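Local coordinates for protein molybdopterin biosynthesis enzyme, MoaB (Thermus thermophilus, PDB 3MCH) that probably takes part in molybdenum cofactor biosynthesis, binding molybdopterin and, as in related MogA proteins, perhaps activating it by adenylylation, at residues E140-L143 with P144-H148; L24-R27 with E28-G32. All blocks are in the same frame, centred on the assembly; numbering follows the deposited sequence.

Contact 1: residues E140-L143 with P144-H148; sequences EAVL and PVLPH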
ATOM      1  N   GLU B 140       8.870 -16.427   0.405  1.00 16.72           N
ATOM      2  CA  GLU B 140      10.305 -16.254   0.202  1.00 15.94           C
ATOM      3  C   GLU B 140      10.644 -14.775   0.100  1.00 15.76           C
ATOM      4  O   GLU B 140      11.739 -14.357   0.463  1.00 16.18           O
ATOM      5  CB  GLU B 140      10.762 -16.980  -1.065  1.00 19.75           C
ATOM      6  CG  GLU B 140      10.622 -18.488  -0.982  1.00 23.55           C
ATOM      7  CD  GLU B 140      11.130 -19.194  -2.221  1.00 28.04           C
ATOM      8  OE1 GLU B 140      10.783 -18.753  -3.336  1.00 30.40           O
ATOM      9  OE2 GLU B 140      11.868 -20.193  -2.079  1.00 29.78           O
ATOM     10  N   ALA B 141       9.697 -13.979  -0.391  1.00 15.24           N
ATOM     11  CA  ALA B 141       9.913 -12.544  -0.530  1.00 15.60           C
ATOM     12  C   ALA B 141      10.008 -11.850   0.830  1.00 15.29           C
ATOM     13  O   ALA B 141      10.749 -10.876   0.990  1.00 16.33           O
ATOM     14  CB  ALA B 141       8.787 -11.922  -1.363  1.00 17.64           C
ATOM     15  N   VAL B 142       9.259 -12.348   1.811  1.00 13.67           N
ATOM     16  CA  VAL B 142       9.284 -11.749   3.142  1.00 13.31           C
ATOM     17  C   VAL B 142      10.306 -12.395   4.082  1.00 13.46           C
ATOM     18  O   VAL B 142      10.743 -11.772   5.043  1.00 13.41           O
ATOM     19  CB  VAL B 142       7.884 -11.826   3.827  1.00 14.98           C
ATOM     20  CG1 VAL B 142       6.843 -11.100   2.978  1.00 13.78           C
ATOM     21  CG2 VAL B 142       7.483 -13.269   4.036  1.00 20.46           C
ATOM     22  N   LEU B 143      10.696 -13.631   3.790  1.00 14.65           N
ATOM     23  CA  LEU B 143      11.628 -14.372   4.635  1.00 14.82           C
ATOM     24  C   LEU B 143      12.849 -13.612   5.160  1.00 14.01           C
ATOM     25  O   LEU B 143      13.188 -13.719   6.338  1.00 14.49           O
ATOM     26  CB  LEU B 143      12.098 -15.643   3.910  1.00 16.20           C
ATOM     27  CG  LEU B 143      12.966 -16.610   4.723  1.00 19.72           C
ATOM     28  CD1 LEU B 143      12.194 -17.083   5.947  1.00 19.52           C
ATOM     29  CD2 LEU B 143      13.370 -17.798   3.854  1.00 19.70           C
ATOM     30  N   PRO B 144      13.533 -12.840   4.298  1.00 15.16           N
ATOM     31  CA  PRO B 144      14.715 -12.097   4.750  1.00 16.40           C
ATOM     32  C   PRO B 144      14.524 -11.153   5.936  1.00 16.76           C
ATOM     33  O   PRO B 144      15.457 -10.928   6.707  1.00 18.44           O
ATOM     34  CB  PRO B 144      15.152 -11.349   3.492  1.00 15.86           C
ATOM     35  CG  PRO B 144      14.761 -12.285   2.400  1.00 16.79           C
ATOM     36  CD  PRO B 144      13.368 -12.714   2.839  1.00 15.82           C
ATOM     37  N   VAL B 145      13.324 -10.600   6.082  1.00 15.53           N
ATOM     38  CA  VAL B 145      13.054  -9.666   7.167  1.00 15.56           C
ATOM     39  C   VAL B 145      12.050 -10.210   8.177  1.00 15.46           C
ATOM     40  O   VAL B 145      11.672  -9.516   9.113  1.00 15.19           O
ATOM     41  CB  VAL B 145      12.513  -8.322   6.622  1.00 17.54           C
ATOM     42  CG1 VAL B 145      13.521  -7.708   5.661  1.00 18.35           C
ATOM     43  CG2 VAL B 145      11.173  -8.538   5.919  1.00 16.01           C
ATOM     44  N   LEU B 146      11.633 -11.457   7.989  1.00 15.82           N
ATOM     45  CA  LEU B 146      10.650 -12.061   8.877  1.00 15.60           C
ATOM     46  C   LEU B 146      11.148 -12.231  10.316  1.00 14.71           C
ATOM     47  O   LEU B 146      10.429 -11.906  11.262  1.00 14.60           O
ATOM     48  CB  LEU B 146      10.180 -13.398   8.294  1.00 14.83           C
ATOM     49  CG  LEU B 146       8.868 -13.971   8.828  1.00 18.42           C
ATOM     50  CD1 LEU B 146       7.785 -12.894   8.822  1.00 19.79           C
ATOM     51  CD2 LEU B 146       8.446 -15.139   7.964  1.00 18.97           C
ATOM     52  N   PRO B 147      12.373 -12.751  10.509  1.00 14.96           N
ATOM     53  CA  PRO B 147      12.842 -12.902  11.891  1.00 15.65           C
ATOM     54  C   PRO B 147      12.912 -11.553  12.619  1.00 15.74           C
ATOM     55  O   PRO B 147      12.482 -11.436  13.767  1.00 15.28           O
ATOM     56  CB  PRO B 147      14.218 -13.537  11.724  1.00 16.29           C
ATOM     57  CG  PRO B 147      14.052 -14.363  10.475  1.00 16.46           C
ATOM     58  CD  PRO B 147      13.295 -13.411   9.567  1.00 15.35           C
ATOM     59  N   HIS B 148      13.458 -10.538  11.949  1.00 16.77           N
ATOM     60  CA  HIS B 148      13.569  -9.211  12.554  1.00 16.78           C
ATOM     61  C   HIS B 148      12.178  -8.693  12.915  1.00 16.71           C
ATOM     62  O   HIS B 148      11.962  -8.152  14.001  1.00 17.26           O
ATOM     63  CB  HIS B 148      14.241  -8.224  11.591  1.00 19.08           C
ATOM     64  CG  HIS B 148      14.498  -6.875  12.195  1.00 25.67           C
ATOM     65  ND1 HIS B 148      15.493  -6.652  13.123  1.00 27.99           N
ATOM     66  CD2 HIS B 148      13.870  -5.687  12.028  1.00 27.28           C
ATOM     67  CE1 HIS B 148      15.468  -5.386  13.501  1.00 28.13           C
ATOM     68  NE2 HIS B 148      14.491  -4.778  12.852  1.00 27.11           N
TER
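Val145, with chi1 -59°, drops CG2 to 3.4 Å from Val142 O, and Leu146, with CG swung away from its backbone N (chi1 -162°), brings CD2 to 4.5 Å from Val142 CG2. These groups sit in a proline-bearing helix-to-helix junction, where helix 132-142 gives way to helix 146-154. The backbone itself sets Leu146 CB 3.6 Å from Leu143 O. Pro144 has no N-H to offer the carbonyl one turn back, and its ring carbon CD stands 3.3 Å from Glu140 O instead. The proline ring crowds the residue before it, with Leu143 CB 3.4 Å from Pro144 CD. Two successive i+3 to i turn bonds carry the chain across: Val145 N donates to Val142 O at 3.0 Å, and Leu146 N to Leu143 O at 3.2 Å. The second is bent at its acceptor, for Leu146 N lies far above the carbonyl plane, with a C=O...N angle of 107°. Proline also suits position 147, in the first turn of the new helix, where a backbone N-H is not needed to continue the helix. Branched Val142 fills the side facing Leu95, Leu98 and Met99 of helix 93-99. A second subunit also reaches the junction: its Thr107 OG1 hydrogen-bonds Ala141 O and its Met109 packs on Val145. At the start of the new helix, Pro147 CD rests 3.2 Å from Leu143 O.

Contact 2: residues L24-R27 with E28-G32; sequences LAIR and EVLAG
The flat carboxylate of Glu28 turns one face obliquely to the preceding turn of its helix: Leu24 O lies to that side, 3.6 Å from Glu28 CD. A water reaches Glu28 OE1 from another direction and donates to it at 2.7 Å. This is the last part of helix 21-30, the crossover helix of a beta-alpha-beta unit between strands 2-9 and 35-43. The same water donates to Ala25 O at 2.8 Å, so it ties the acid to a carbonyl that also accepts Val29 N. With chi1 at -53°, Glu28 folds back along the helix and sets CG 2.9 Å from Leu24 O. A long polar chain suits this exposed site, while the small, buried Ala25 lets the carboxylate lie close, its CA 3.7 Å from Glu28 OE1. Val29 adds a branch to the same carbonyl, its CG2 lying 3.4 Å from Ala25 O. Around the helix, Ile26 and Leu30 run side by side, with Ile26 CG2 and Leu30 CD1 4.1 Å apart. Both reach Leu67 of strand 65-69, as large apolar residues should on the inward face, and Ile26 also packs on Ala135 and Leu139 of helix 132-142. The backbones of Ile26 and Leu30 are joined by the bond from Leu30 N to Ile26 O. At Ala31 the chain leaves helical angles, and Gly32 then takes a phi of 94°, which glycine accommodates because it has no CB to meet the carbonyl O of Ala31. The last of the helical bonds here runs from Ala31 N to Arg27 O at 2.9 Å.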
ATOM      1  N   LEU B  24       2.607 -27.814   2.776  1.00 20.61           N
ATOM      2  CA  LEU B  24       3.944 -28.381   2.629  1.00 22.00           C
ATOM      3  C   LEU B  24       4.953 -27.413   2.023  1.00 22.44           C
ATOM      4  O   LEU B  24       6.117 -27.400   2.416  1.00 23.13           O
ATOM      5  CB  LEU B  24       3.890 -29.652   1.780  1.00 24.33           C
ATOM      6  CG  LEU B  24       3.101 -30.818   2.379  1.00 24.41           C
ATOM      7  CD1 LEU B  24       3.139 -31.988   1.418  1.00 27.87           C
ATOM      8  CD2 LEU B  24       3.691 -31.217   3.723  1.00 29.51           C
ATOM      9  N   ALA B  25       4.512 -26.610   1.060  1.00 22.97           N
ATOM     10  CA  ALA B  25       5.403 -25.644   0.421  1.00 21.81           C
ATOM     11  C   ALA B  25       5.852 -24.607   1.446  1.00 21.06           C
ATOM     12  O   ALA B  25       7.012 -24.192   1.460  1.00 21.18           O
ATOM     13  CB  ALA B  25       4.692 -24.959  -0.738  1.00 22.89           C
ATOM     14  N   ILE B  26       4.921 -24.190   2.298  1.00 20.02           N
ATOM     15  CA  ILE B  26       5.220 -23.208   3.329  1.00 18.16           C
ATOM     16  C   ILE B  26       6.257 -23.753   4.312  1.00 19.88           C
ATOM     17  O   ILE B  26       7.232 -23.077   4.633  1.00 18.88           O
ATOM     18  CB  ILE B  26       3.935 -22.786   4.073  1.00 18.85           C
ATOM     19  CG1 ILE B  26       3.027 -22.022   3.097  1.00 17.18           C
ATOM     20  CG2 ILE B  26       4.289 -21.940   5.293  1.00 15.26           C
ATOM     21  CD1 ILE B  26       3.639 -20.801   2.372  1.00 25.29           C
ATOM     22  N   ARG B  27       6.061 -24.980   4.782  1.00 20.29           N
ATOM     23  CA  ARG B  27       7.022 -25.574   5.705  1.00 20.45           C
ATOM     24  C   ARG B  27       8.440 -25.587   5.117  1.00 22.30           C
ATOM     25  O   ARG B  27       9.422 -25.347   5.826  1.00 22.59           O
ATOM     26  CB  ARG B  27       6.617 -27.008   6.047  1.00 21.13           C
ATOM     27  CG  ARG B  27       5.558 -27.143   7.126  1.00 21.20           C
ATOM     28  CD  ARG B  27       5.291 -28.619   7.391  1.00 22.95           C
ATOM     29  NE  ARG B  27       4.312 -28.854   8.451  1.00 21.07           N
ATOM     30  CZ  ARG B  27       4.600 -28.949   9.746  1.00 21.15           C
ATOM     31  NH1 ARG B  27       5.851 -28.826  10.170  1.00 21.55           N
ATOM     32  NH2 ARG B  27       3.631 -29.186  10.619  1.00 20.32           N
ATOM     33  N   GLU B  28       8.542 -25.876   3.824  1.00 23.95           N
ATOM     34  CA  GLU B  28       9.838 -25.933   3.152  1.00 25.52           C
ATOM     35  C   GLU B  28      10.567 -24.594   3.181  1.00 24.47           C
ATOM     36  O   GLU B  28      11.776 -24.540   3.403  1.00 24.27           O
ATOM     37  CB  GLU B  28       9.659 -26.383   1.701  1.00 27.32           C
ATOM     38  CG  GLU B  28       8.878 -27.678   1.554  1.00 31.88           C
ATOM     39  CD  GLU B  28       8.782 -28.149   0.114  1.00 33.09           C
ATOM     40  OE1 GLU B  28       8.439 -27.328  -0.767  1.00 32.86           O
ATOM     41  OE2 GLU B  28       9.038 -29.346  -0.133  1.00 34.55           O
ATOM     42  N   VAL B  29       9.835 -23.514   2.945  1.00 21.88           N
ATOM     43  CA  VAL B  29      10.442 -22.191   2.952  1.00 22.39           C
ATOM     44  C   VAL B  29      11.018 -21.866   4.325  1.00 21.16           C
ATOM     45  O   VAL B  29      12.107 -21.299   4.436  1.00 22.58           O
ATOM     46  CB  VAL B  29       9.414 -21.098   2.582  1.00 22.52           C
ATOM     47  CG1 VAL B  29      10.058 -19.717   2.693  1.00 21.58           C
ATOM     48  CG2 VAL B  29       8.896 -21.328   1.171  1.00 24.87           C
ATOM     49  N   LEU B  30      10.284 -22.239   5.366  1.00 21.26           N
ATOM     50  CA  LEU B  30      10.687 -21.966   6.742  1.00 21.85           C
ATOM     51  C   LEU B  30      11.817 -22.854   7.250  1.00 23.43           C
ATOM     52  O   LEU B  30      12.588 -22.448   8.124  1.00 22.40           O
ATOM     53  CB  LEU B  30       9.475 -22.111   7.664  1.00 20.92           C
ATOM     54  CG  LEU B  30       8.279 -21.217   7.334  1.00 19.98           C
ATOM     55  CD1 LEU B  30       7.100 -21.595   8.223  1.00 21.89           C
ATOM     56  CD2 LEU B  30       8.667 -19.755   7.534  1.00 19.64           C
ATOM     57  N   ALA B  31      11.909 -24.061   6.701  1.00 24.30           N
ATOM     58  CA  ALA B  31      12.928 -25.027   7.096  1.00 26.32           C
ATOM     59  C   ALA B  31      14.317 -24.408   7.230  1.00 26.36           C
ATOM     60  O   ALA B  31      14.804 -23.737   6.321  1.00 28.40           O
ATOM     61  CB  ALA B  31      12.964 -26.179   6.092  1.00 26.11           C
ATOM     62  N   GLY B  32      14.947 -24.636   8.380  1.00 27.12           N
ATOM     63  CA  GLY B  32      16.275 -24.104   8.619  1.00 26.02           C
ATOM     64  C   GLY B  32      16.293 -22.772   9.342  1.00 25.41           C
ATOM     65  O   GLY B  32      17.277 -22.433  10.001  1.00 25.84           O
TER
HETATM   66  O   HOH W   1       8.436 -24.599  -0.893  1.00 26.09           O

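How the contacts relate
Contact 2 comes first along the chain, ending the crossover helix 21-30 just before edge strand 35-43; contact 1 follows much later, between helices 132-142 and 146-154. Their centres are about 13 Å apart, yet the two helix ends touch. Val29 is the point of meeting: its CG1 lies 3.9 Å from Glu140 CG, and its carbonyl O 3.8 Å from Leu143 CD2. Both contacts also press on Phe35 at the start of strand 35-43, contact 2 through Leu30 and contact 1 through Leu143, Leu146 and Pro147. Early and late parts of the probable molybdopterin-binding domain are thus packed together, while contact 1 alone extends to a second subunit.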